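Local coordinates for protein Cbs-cp12 (Microcystis aeruginosa PCC 7806, PDB 5NMU) that probably takes part in the redox regulation of photosynthesis, joining a pair of CBS domains to a CP12 domain in a hexameric assembly, at residues A[106-109]-A[114-117]; A[94-99]-A[135-140]; A[144-149]-A[172-177]; A[29-32]-A[38-41]. All coordinates share one frame; numbering follows the deposited sequence.

The contacts run through one subunit from the first CBS domain to the CP12 tail. Contact 4 packs helix 24-34 on strand 38-41, and contact 1 is the hairpin of the second CBS domain; their centres are about 14 Å apart, and they join where P107 CB meets I40 CD1 at 3.5 Å. Contact 2 packs helix 91-101 of the second CBS domain against the turn that leads into helix 138-156, and touches contact 1 through F98 and A106. Contacts 2 and 3 share helix 138-156 and are tied by a salt bridge of 2.9 Å between R135 NH1 and E176 OE1. Contacts 3 and 4, with centres about 46 Å apart, lie on opposite sides of the chain's centre.

Contact 1. Residues A[106-109]-A[114-117]; sequences APVI and LLGI
L114 pushes one methyl into the hollow between P107 and I109 on the facing strand. With CG anti to the backbone N (chi1 174°), its CD1 lies 3.8 Å from P107 CB and only 3.4 Å from I109 CD1, a tight fit for two methyl carbons. Branched aliphatic chains and a compact proline ring suit this face, which turns toward I40 of strand 38-41. On the other face V108 pairs with G116, which has no side chain there, and V108 CB lies 3.8 Å from G116 O, the acceptor of its own N-H. V108 CG1 also brushes L115 CB. Further along, I117 lays CG1 beside the carbonyl oxygen of A106 at 3.6 Å. The backbones are gripped at V108. Its N donates to G116 O at 2.8 Å, and its O receives the N-H of L115 at 2.8 Å in a nearly straight bond (165° at H), with a weak second bond from G116 N. One residue thus faces two, and L115 takes up the extra length with a nearly helical psi of -25°. This is a classic beta bulge, set in the antiparallel hairpin 105-110/113-119 of the second CBS domain.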
loop_
_atom_site.group_PDB
_atom_site.type_symbol
_atom_site.label_atom_id
_atom_site.label_comp_id
_atom_site.label_asym_id
_atom_site.label_seq_id
_atom_site.Cartn_x
_atom_site.Cartn_y
_atom_site.Cartn_z
ATOM N N ALA A 106 -3.726 -16.067 -12.113
ATOM C CA ALA A 106 -3.626 -17.191 -11.138
ATOM C C ALA A 106 -3.746 -18.543 -11.825
ATOM O O ALA A 106 -4.435 -18.666 -12.833
ATOM C CB ALA A 106 -4.665 -17.058 -10.044
ATOM N N PRO A 107 -3.037 -19.555 -11.316
ATOM C CA PRO A 107 -3.328 -20.908 -11.868
ATOM C C PRO A 107 -4.751 -21.296 -11.480
ATOM O O PRO A 107 -5.208 -20.915 -10.393
ATOM C CB PRO A 107 -2.340 -21.824 -11.143
ATOM C CG PRO A 107 -2.089 -21.119 -9.851
ATOM C CD PRO A 107 -2.091 -19.617 -10.185
ATOM N N VAL A 108 -5.414 -21.993 -12.391
ATOM C CA VAL A 108 -6.619 -22.750 -12.116
ATOM C C VAL A 108 -6.266 -24.167 -11.678
ATOM O O VAL A 108 -5.730 -24.935 -12.447
ATOM C CB VAL A 108 -7.598 -22.790 -13.282
ATOM C CG1 VAL A 108 -8.853 -23.633 -12.906
ATOM C CG2 VAL A 108 -8.016 -21.380 -13.659
ATOM N N ILE A 109 -6.614 -24.464 -10.423
ATOM C CA ILE A 109 -6.266 -25.684 -9.743
ATOM C C ILE A 109 -7.512 -26.422 -9.163
ATOM O O ILE A 109 -8.343 -25.834 -8.441
ATOM C CB ILE A 109 -5.335 -25.386 -8.549
ATOM C CG1 ILE A 109 -4.098 -24.587 -8.972
ATOM C CG2 ILE A 109 -4.882 -26.681 -7.907
ATOM C CD1 ILE A 109 -3.328 -25.230 -10.069
ATOM N N LEU A 114 -3.317 -29.082 -11.885
ATOM C CA LEU A 114 -3.274 -27.831 -12.627
ATOM C C LEU A 114 -4.156 -28.010 -13.836
ATOM O O LEU A 114 -4.064 -29.023 -14.487
ATOM C CB LEU A 114 -1.823 -27.521 -13.045
ATOM C CG LEU A 114 -1.581 -26.297 -13.957
ATOM C CD1 LEU A 114 -2.004 -25.034 -13.234
ATOM C CD2 LEU A 114 -0.132 -26.187 -14.386
ATOM N N LEU A 115 -5.066 -27.076 -14.082
ATOM C CA LEU A 115 -5.984 -27.160 -15.249
ATOM C C LEU A 115 -5.772 -26.063 -16.291
ATOM O O LEU A 115 -6.156 -26.217 -17.429
ATOM C CB LEU A 115 -7.448 -27.087 -14.786
ATOM C CG LEU A 115 -7.993 -28.207 -13.928
ATOM C CD1 LEU A 115 -9.417 -27.869 -13.503
ATOM C CD2 LEU A 115 -7.969 -29.522 -14.708
ATOM N N GLY A 116 -5.224 -24.933 -15.876
ATOM C CA GLY A 116 -5.199 -23.766 -16.719
ATOM C C GLY A 116 -4.650 -22.589 -15.940
ATOM O O GLY A 116 -4.163 -22.738 -14.794
ATOM N N ILE A 117 -4.729 -21.414 -16.565
ATOM C CA ILE A 117 -4.296 -20.172 -15.971
ATOM C C ILE A 117 -5.373 -19.140 -16.332
ATOM O O ILE A 117 -5.889 -19.121 -17.445
ATOM C CB ILE A 117 -2.878 -19.811 -16.451
ATOM C CG1 ILE A 117 -2.308 -18.619 -15.693
ATOM C CG2 ILE A 117 -2.833 -19.557 -17.965
ATOM C CD1 ILE A 117 -0.796 -18.430 -15.958
#

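Contact 2. Residues A[94-99]-A[135-140]; sequences VARLFA and RLFIED
At the junction of the second CBS domain with the CP12 part, R96 of helix 91-101 reaches L136 and F137 in the turn that leads into helix 138-156. Its CG is anti to the backbone N (chi1 -176°) and the chain stays extended as far as NE, carrying the guanidinium well clear of its helix. The aliphatic part slides past L136 in the opposite direction, with R96 CD 3.6 Å from L136 CD1. Beyond it, R96 NE comes to 3.5 Å from F137 CZ, and F137 CE2 lies over one face of the guanidinium, 3.7 Å from R96 NH2. The two planes stand 79° apart, so the groups do not stack flat. Arginine suits the place because its methylenes can pack on a leucine while its polar end continues to a subunit boundary: NH1 makes a weak hydrogen bond to A64 O of the second subunit. L136 CB lies 4.2 Å above the centre of the F137 ring. M78 of the third subunit packs on F137 as well. Residues R135 to I138 form a type II beta turn, whose third residue, F137, has the positive phi (57°) expected there; F137 also occupies the N-cap position of helix 138-156.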
loop_
_atom_site.group_PDB
_atom_site.type_symbol
_atom_site.label_atom_id
_atom_site.label_comp_id
_atom_site.label_asym_id
_atom_site.label_seq_id
_atom_site.Cartn_x
_atom_site.Cartn_y
_atom_site.Cartn_z
ATOM N N VAL A 94 -13.945 -14.502 -9.354
ATOM C CA VAL A 94 -12.548 -14.496 -9.722
ATOM C C VAL A 94 -12.099 -13.006 -9.810
ATOM O O VAL A 94 -10.959 -12.671 -9.422
ATOM C CB VAL A 94 -12.279 -15.134 -11.101
ATOM C CG1 VAL A 94 -10.795 -14.999 -11.495
ATOM C CG2 VAL A 94 -12.684 -16.595 -11.128
ATOM N N ALA A 95 -12.983 -12.159 -10.347
ATOM C CA ALA A 95 -12.722 -10.699 -10.477
ATOM C C ALA A 95 -12.482 -10.119 -9.104
ATOM O O ALA A 95 -11.540 -9.394 -8.891
ATOM C CB ALA A 95 -13.897 -9.988 -11.133
ATOM N N ARG A 96 -13.329 -10.504 -8.160
ATOM C CA ARG A 96 -13.255 -9.959 -6.806
ATOM C C ARG A 96 -12.023 -10.435 -6.073
ATOM O O ARG A 96 -11.389 -9.610 -5.409
ATOM C CB ARG A 96 -14.493 -10.307 -6.014
ATOM C CG ARG A 96 -14.507 -9.682 -4.639
ATOM C CD ARG A 96 -15.839 -9.884 -4.042
ATOM N NE ARG A 96 -15.927 -9.119 -2.798
ATOM C CZ ARG A 96 -16.306 -7.842 -2.688
ATOM N NH1 ARG A 96 -16.644 -7.107 -3.760
ATOM N NH2 ARG A 96 -16.353 -7.311 -1.465
ATOM N N LEU A 97 -11.701 -11.742 -6.180
ATOM C CA LEU A 97 -10.448 -12.261 -5.634
ATOM C C LEU A 97 -9.232 -11.437 -6.112
ATOM O O LEU A 97 -8.320 -11.103 -5.319
ATOM C CB LEU A 97 -10.236 -13.732 -6.077
ATOM C CG LEU A 97 -9.014 -14.489 -5.559
ATOM C CD1 LEU A 97 -8.969 -14.563 -4.052
ATOM C CD2 LEU A 97 -8.895 -15.889 -6.132
ATOM N N PHE A 98 -9.179 -11.226 -7.429
ATOM C CA PHE A 98 -8.039 -10.552 -8.058
ATOM C C PHE A 98 -7.955 -9.113 -7.527
ATOM O O PHE A 98 -6.873 -8.674 -7.166
ATOM C CB PHE A 98 -8.131 -10.581 -9.568
ATOM C CG PHE A 98 -7.781 -11.904 -10.207
ATOM C CD1 PHE A 98 -7.452 -13.042 -9.465
ATOM C CD2 PHE A 98 -7.822 -12.005 -11.576
ATOM C CE1 PHE A 98 -7.135 -14.245 -10.105
ATOM C CE2 PHE A 98 -7.508 -13.179 -12.231
ATOM C CZ PHE A 98 -7.177 -14.311 -11.498
ATOM N N ALA A 99 -9.099 -8.432 -7.427
ATOM C CA ALA A 99 -9.151 -7.067 -6.880
ATOM C C ALA A 99 -8.674 -7.009 -5.435
ATOM O O ALA A 99 -7.880 -6.153 -5.100
ATOM C CB ALA A 99 -10.553 -6.478 -7.006
ATOM N N ARG A 135 -24.553 -8.637 -9.013
ATOM C CA ARG A 135 -24.432 -7.877 -7.767
ATOM C C ARG A 135 -23.905 -8.820 -6.670
ATOM O O ARG A 135 -24.541 -9.854 -6.355
ATOM C CB ARG A 135 -25.796 -7.320 -7.411
ATOM C CG ARG A 135 -25.882 -6.623 -6.068
ATOM C CD ARG A 135 -27.276 -6.034 -5.864
ATOM N NE ARG A 135 -27.276 -5.126 -4.722
ATOM C CZ ARG A 135 -28.198 -4.208 -4.448
ATOM N NH1 ARG A 135 -29.278 -4.024 -5.222
ATOM N NH2 ARG A 135 -28.020 -3.445 -3.370
ATOM N N LEU A 136 -22.719 -8.515 -6.156
ATOM C CA LEU A 136 -22.026 -9.424 -5.249
ATOM C C LEU A 136 -22.821 -9.596 -3.935
ATOM O O LEU A 136 -23.449 -8.656 -3.405
ATOM C CB LEU A 136 -20.561 -8.984 -4.967
ATOM C CG LEU A 136 -19.403 -9.520 -5.841
ATOM C CD1 LEU A 136 -18.997 -10.939 -5.464
ATOM C CD2 LEU A 136 -19.689 -9.458 -7.342
ATOM N N PHE A 137 -22.847 -10.845 -3.493
ATOM C CA PHE A 137 -23.501 -11.250 -2.261
ATOM C C PHE A 137 -24.977 -10.899 -2.209
ATOM O O PHE A 137 -25.501 -10.624 -1.136
ATOM C CB PHE A 137 -22.780 -10.624 -1.060
ATOM C CG PHE A 137 -21.279 -10.682 -1.140
ATOM C CD1 PHE A 137 -20.629 -11.832 -1.571
ATOM C CD2 PHE A 137 -20.519 -9.607 -0.724
ATOM C CE1 PHE A 137 -19.267 -11.895 -1.619
ATOM C CE2 PHE A 137 -19.142 -9.665 -0.766
ATOM C CZ PHE A 137 -18.515 -10.810 -1.196
ATOM N N ILE A 138 -25.645 -10.856 -3.374
ATOM C CA ILE A 138 -27.032 -10.408 -3.420
ATOM C C ILE A 138 -27.954 -11.335 -2.658
ATOM O O ILE A 138 -28.963 -10.869 -2.103
ATOM C CB ILE A 138 -27.531 -10.182 -4.853
ATOM C CG1 ILE A 138 -28.795 -9.309 -4.810
ATOM C CG2 ILE A 138 -27.714 -11.510 -5.627
ATOM C CD1 ILE A 138 -29.440 -9.021 -6.141
ATOM N N GLU A 139 -27.609 -12.622 -2.565
ATOM C CA GLU A 139 -28.385 -13.559 -1.730
ATOM C C GLU A 139 -28.281 -13.279 -0.218
ATOM O O GLU A 139 -29.251 -13.510 0.502
ATOM C CB GLU A 139 -28.083 -15.044 -2.041
ATOM C CG GLU A 139 -28.612 -15.529 -3.399
ATOM C CD GLU A 139 -30.170 -15.412 -3.606
ATOM O OE1 GLU A 139 -30.975 -15.675 -2.674
ATOM O OE2 GLU A 139 -30.612 -15.078 -4.741
ATOM N N ASP A 140 -27.119 -12.815 0.247
ATOM C CA ASP A 140 -26.960 -12.396 1.633
ATOM C C ASP A 140 -27.818 -11.134 1.863
ATOM O O ASP A 140 -28.479 -11.035 2.906
ATOM C CB ASP A 140 -25.488 -12.163 1.999
ATOM C CG ASP A 140 -24.617 -13.420 1.810
ATOM O OD1 ASP A 140 -24.989 -14.524 2.209
ATOM O OD2 ASP A 140 -23.545 -13.325 1.210
#

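Contact 3. Residues A[144-149]-A[172-177]; sequences AAREDA and ELQAEA
A145 and L173 supply the apolar part of this helix-to-helix contact. The methyl of A145 faces helix 161-178 and lies 3.9 Å from L173 CD1; here a small alanine meets a longer leucine, A145 CA and L173 CA being 8.7 Å apart. The leucine also packs on E141 and I142 of helix 138-156, while A145 rests on V170. The polar part lies at the margin. There R146 and Q174 cross at about a right angle, and R146 NH1 approaches Q174 NE2 at 3.4 Å. As modelled both are donors, so no hydrogen bond joins them. The amide nitrogen sits at the edge of the guanidinium, near its plane, with the two planes 37° apart; Q174 NE2 also lies 4.0 Å from R146 CD. A bend at chi3 (67°) turns the end of R146. Long chains with polar ends suit this margin, since the R146 chain can pack on W167 and V170, and Q174 on I142, while their polar ends stay at the rim of the interface. Together with the disulfide C153-C163 farther along, the contact belongs to the two-helix hairpin of the CP12 domain.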
loop_
_atom_site.group_PDB
_atom_site.type_symbol
_atom_site.label_atom_id
_atom_site.label_comp_id
_atom_site.label_asym_id
_atom_site.label_seq_id
_atom_site.Cartn_x
_atom_site.Cartn_y
_atom_site.Cartn_z
ATOM N N ALA A 144 -30.787 -10.940 4.484
ATOM C CA ALA A 144 -30.833 -9.877 5.503
ATOM C C ALA A 144 -32.088 -8.990 5.442
ATOM O O ALA A 144 -32.659 -8.585 6.478
ATOM C CB ALA A 144 -29.534 -9.000 5.487
ATOM N N ALA A 145 -32.499 -8.680 4.234
ATOM C CA ALA A 145 -33.605 -7.797 4.055
ATOM C C ALA A 145 -34.953 -8.474 4.459
ATOM O O ALA A 145 -35.885 -7.809 4.927
ATOM C CB ALA A 145 -33.651 -7.340 2.624
ATOM N N ARG A 146 -35.023 -9.781 4.276
ATOM C CA ARG A 146 -36.157 -10.572 4.730
ATOM C C ARG A 146 -36.251 -10.627 6.266
ATOM O O ARG A 146 -37.361 -10.438 6.834
ATOM C CB ARG A 146 -36.122 -11.996 4.146
ATOM C CG ARG A 146 -36.375 -12.078 2.628
ATOM C CD ARG A 146 -36.203 -13.495 2.079
ATOM N NE ARG A 146 -37.276 -14.249 2.654
ATOM C CZ ARG A 146 -38.507 -14.373 2.130
ATOM N NH1 ARG A 146 -38.833 -13.849 0.940
ATOM N NH2 ARG A 146 -39.411 -15.042 2.809
ATOM N N GLU A 147 -35.118 -10.839 6.941
ATOM C CA GLU A 147 -35.092 -10.696 8.401
ATOM C C GLU A 147 -35.509 -9.319 8.855
ATOM O O GLU A 147 -36.264 -9.223 9.794
ATOM C CB GLU A 147 -33.739 -11.037 9.007
ATOM C CG GLU A 147 -33.401 -12.498 8.846
ATOM C CD GLU A 147 -32.116 -12.897 9.538
ATOM O OE1 GLU A 147 -31.661 -12.164 10.430
ATOM O OE2 GLU A 147 -31.546 -13.941 9.161
ATOM N N ASP A 148 -35.031 -8.256 8.199
ATOM C CA ASP A 148 -35.471 -6.886 8.552
ATOM C C ASP A 148 -36.953 -6.743 8.388
ATOM O O ASP A 148 -37.595 -6.104 9.214
ATOM C CB ASP A 148 -34.845 -5.802 7.690
ATOM C CG ASP A 148 -33.339 -5.616 7.941
ATOM O OD1 ASP A 148 -32.828 -5.965 9.010
ATOM O OD2 ASP A 148 -32.624 -5.155 7.021
ATOM N N ALA A 149 -37.495 -7.292 7.296
ATOM C CA ALA A 149 -38.905 -7.110 7.003
ATOM C C ALA A 149 -39.744 -7.819 8.056
ATOM O O ALA A 149 -40.734 -7.269 8.562
ATOM C CB ALA A 149 -39.252 -7.651 5.624
ATOM N N GLU A 172 -37.531 -5.862 -4.681
ATOM C CA GLU A 172 -36.585 -5.248 -5.621
ATOM C C GLU A 172 -35.323 -6.070 -5.737
ATOM O O GLU A 172 -34.906 -6.397 -6.850
ATOM C CB GLU A 172 -36.271 -3.792 -5.217
ATOM C CG GLU A 172 -37.481 -2.834 -5.357
ATOM C CD GLU A 172 -37.949 -2.714 -6.808
ATOM O OE1 GLU A 172 -37.108 -2.285 -7.642
ATOM O OE2 GLU A 172 -39.127 -3.081 -7.132
ATOM N N LEU A 173 -34.749 -6.464 -4.595
ATOM C CA LEU A 173 -33.548 -7.307 -4.602
ATOM C C LEU A 173 -33.852 -8.642 -5.295
ATOM O O LEU A 173 -33.028 -9.101 -6.065
ATOM C CB LEU A 173 -32.962 -7.539 -3.205
ATOM C CG LEU A 173 -32.452 -6.293 -2.441
ATOM C CD1 LEU A 173 -32.270 -6.609 -0.973
ATOM C CD2 LEU A 173 -31.137 -5.741 -2.993
ATOM N N GLN A 174 -35.036 -9.231 -5.057
ATOM C CA GLN A 174 -35.407 -10.513 -5.696
ATOM C C GLN A 174 -35.609 -10.411 -7.227
ATOM O O GLN A 174 -35.246 -11.342 -7.944
ATOM C CB GLN A 174 -36.633 -11.174 -5.006
ATOM C CG GLN A 174 -36.275 -12.272 -3.976
ATOM C CD GLN A 174 -37.315 -12.517 -2.870
ATOM O OE1 GLN A 174 -38.450 -11.994 -2.894
ATOM N NE2 GLN A 174 -36.925 -13.328 -1.880
ATOM N N ALA A 175 -36.151 -9.288 -7.712
ATOM C CA ALA A 175 -36.359 -9.045 -9.158
ATOM C C ALA A 175 -35.046 -9.031 -9.896
ATOM O O ALA A 175 -34.890 -9.650 -10.959
ATOM C CB ALA A 175 -37.079 -7.717 -9.372
ATOM N N GLU A 176 -34.097 -8.330 -9.290
ATOM C CA GLU A 176 -32.753 -8.193 -9.812
ATOM C C GLU A 176 -32.052 -9.568 -9.933
ATOM O O GLU A 176 -31.578 -9.924 -11.015
ATOM C CB GLU A 176 -31.964 -7.242 -8.905
ATOM C CG GLU A 176 -30.747 -6.602 -9.555
ATOM C CD GLU A 176 -29.931 -5.780 -8.571
ATOM O OE1 GLU A 176 -30.477 -5.363 -7.512
ATOM O OE2 GLU A 176 -28.733 -5.567 -8.863
ATOM N N ALA A 177 -32.046 -10.352 -8.847
ATOM C CA ALA A 177 -31.407 -11.688 -8.837
ATOM C C ALA A 177 -31.910 -12.682 -9.868
ATOM O O ALA A 177 -31.112 -13.440 -10.384
ATOM C CB ALA A 177 -31.527 -12.345 -7.485
#

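Contact 4. Residues A[29-32]-A[38-41]; sequences KLMK and GLIV
Where M31 meets G38, the only flat group that takes part is a backbone peptide, for no ring, side-chain amide, carboxylate or guanidinium enters this contact. The methyl CE of M31 rests against the backbone there, 3.9 Å from G38 N and 4.1 Å from G38 CA. The rest is aliphatic packing around L39, which is directed toward the helix. Leucine suits the place because its forked end offers two methyls and a CG to L30 and M31. L39 CG lies 3.7 Å from M31 CG, and its CD1 is 3.9 Å from M31 SD, so the leucine fork sits alongside the middle of the methionine chain. The other branch, L39 CD2, meets L30 CD2 at 3.9 Å. L39 is therefore touched by two successive helix residues, L30 mainly at CD2 and M31 mainly at CG and CD1, and the pairs cross at an oblique angle. L30 reaches it with CG anti to the backbone N (chi1 -165°). M31 instead has CG anti to the carbonyl carbon and then bends at chi3 (102°), which carries CE round to the start of the strand. A flexible, unbranched methionine is well fitted to such a turn. No hydrogen bond crosses between the segments. Helix 24-34 links strand 17-18 to the parallel strand 38-41 in a beta-alpha-beta unit of the first CBS domain; strand 51-54 lies antiparallel on the other edge of 38-41, with V53 packing on L39, while L124 of the second subunit packs on M31.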
loop_
_atom_site.group_PDB
_atom_site.type_symbol
_atom_site.label_atom_id
_atom_site.label_comp_id
_atom_site.label_asym_id
_atom_site.label_seq_id
_atom_site.Cartn_x
_atom_site.Cartn_y
_atom_site.Cartn_z
ATOM N N LYS A 29 12.332 -16.673 -22.443
ATOM C CA LYS A 29 12.318 -17.279 -23.743
ATOM C C LYS A 29 11.033 -18.078 -23.965
ATOM O O LYS A 29 10.437 -18.043 -25.030
ATOM C CB LYS A 29 13.533 -18.196 -23.888
ATOM C CG LYS A 29 13.443 -19.155 -25.076
ATOM C CD LYS A 29 14.818 -19.589 -25.585
ATOM C CE LYS A 29 15.636 -20.192 -24.459
ATOM N NZ LYS A 29 16.751 -21.018 -24.995
ATOM N N LEU A 30 10.658 -18.839 -22.955
ATOM C CA LEU A 30 9.409 -19.584 -22.979
ATOM C C LEU A 30 8.227 -18.619 -23.161
ATOM O O LEU A 30 7.352 -18.841 -24.009
ATOM C CB LEU A 30 9.290 -20.448 -21.712
ATOM C CG LEU A 30 8.245 -21.555 -21.685
ATOM C CD1 LEU A 30 8.473 -22.635 -22.751
ATOM C CD2 LEU A 30 8.207 -22.215 -20.290
ATOM N N MET A 31 8.249 -17.512 -22.422
ATOM C CA MET A 31 7.140 -16.574 -22.473
ATOM C C MET A 31 7.016 -15.888 -23.812
ATOM O O MET A 31 5.914 -15.687 -24.283
ATOM C CB MET A 31 7.221 -15.577 -21.329
ATOM C CG MET A 31 6.946 -16.243 -19.982
ATOM S SD MET A 31 7.561 -15.304 -18.605
ATOM C CE MET A 31 6.047 -14.560 -18.000
ATOM N N LYS A 32 8.141 -15.504 -24.411
ATOM C CA LYS A 32 8.113 -14.911 -25.744
ATOM C C LYS A 32 7.652 -15.884 -26.839
ATOM O O LYS A 32 6.869 -15.536 -27.713
ATOM C CB LYS A 32 9.490 -14.432 -26.144
ATOM C CG LYS A 32 9.982 -13.315 -25.278
ATOM C CD LYS A 32 11.405 -12.973 -25.673
ATOM C CE LYS A 32 11.455 -12.447 -27.099
ATOM N NZ LYS A 32 12.637 -11.588 -27.214
ATOM N N GLY A 38 2.159 -15.220 -17.846
ATOM C CA GLY A 38 2.407 -15.901 -16.588
ATOM C C GLY A 38 2.821 -17.336 -16.836
ATOM O O GLY A 38 2.343 -17.944 -17.772
ATOM N N LEU A 39 3.772 -17.835 -16.055
ATOM C CA LEU A 39 4.134 -19.235 -16.050
ATOM C C LEU A 39 3.904 -19.789 -14.665
ATOM O O LEU A 39 4.260 -19.176 -13.638
ATOM C CB LEU A 39 5.616 -19.440 -16.343
ATOM C CG LEU A 39 6.139 -19.026 -17.651
ATOM C CD1 LEU A 39 7.687 -19.104 -17.618
ATOM C CD2 LEU A 39 5.528 -19.916 -18.731
ATOM N N ILE A 40 3.352 -20.995 -14.630
ATOM C CA ILE A 40 3.108 -21.647 -13.360
ATOM C C ILE A 40 4.370 -22.419 -12.976
ATOM O O ILE A 40 4.976 -23.113 -13.804
ATOM C CB ILE A 40 1.925 -22.603 -13.464
ATOM C CG1 ILE A 40 0.667 -21.897 -13.942
ATOM C CG2 ILE A 40 1.745 -23.323 -12.149
ATOM C CD1 ILE A 40 0.310 -20.657 -13.174
ATOM N N VAL A 41 4.756 -22.320 -11.717
ATOM C CA VAL A 41 5.932 -23.007 -11.225
ATOM C C VAL A 41 5.549 -24.413 -10.691
ATOM O O VAL A 41 4.673 -24.570 -9.783
ATOM C CB VAL A 41 6.581 -22.225 -10.110
ATOM C CG1 VAL A 41 7.693 -23.050 -9.437
ATOM C CG2 VAL A 41 7.120 -20.883 -10.656
#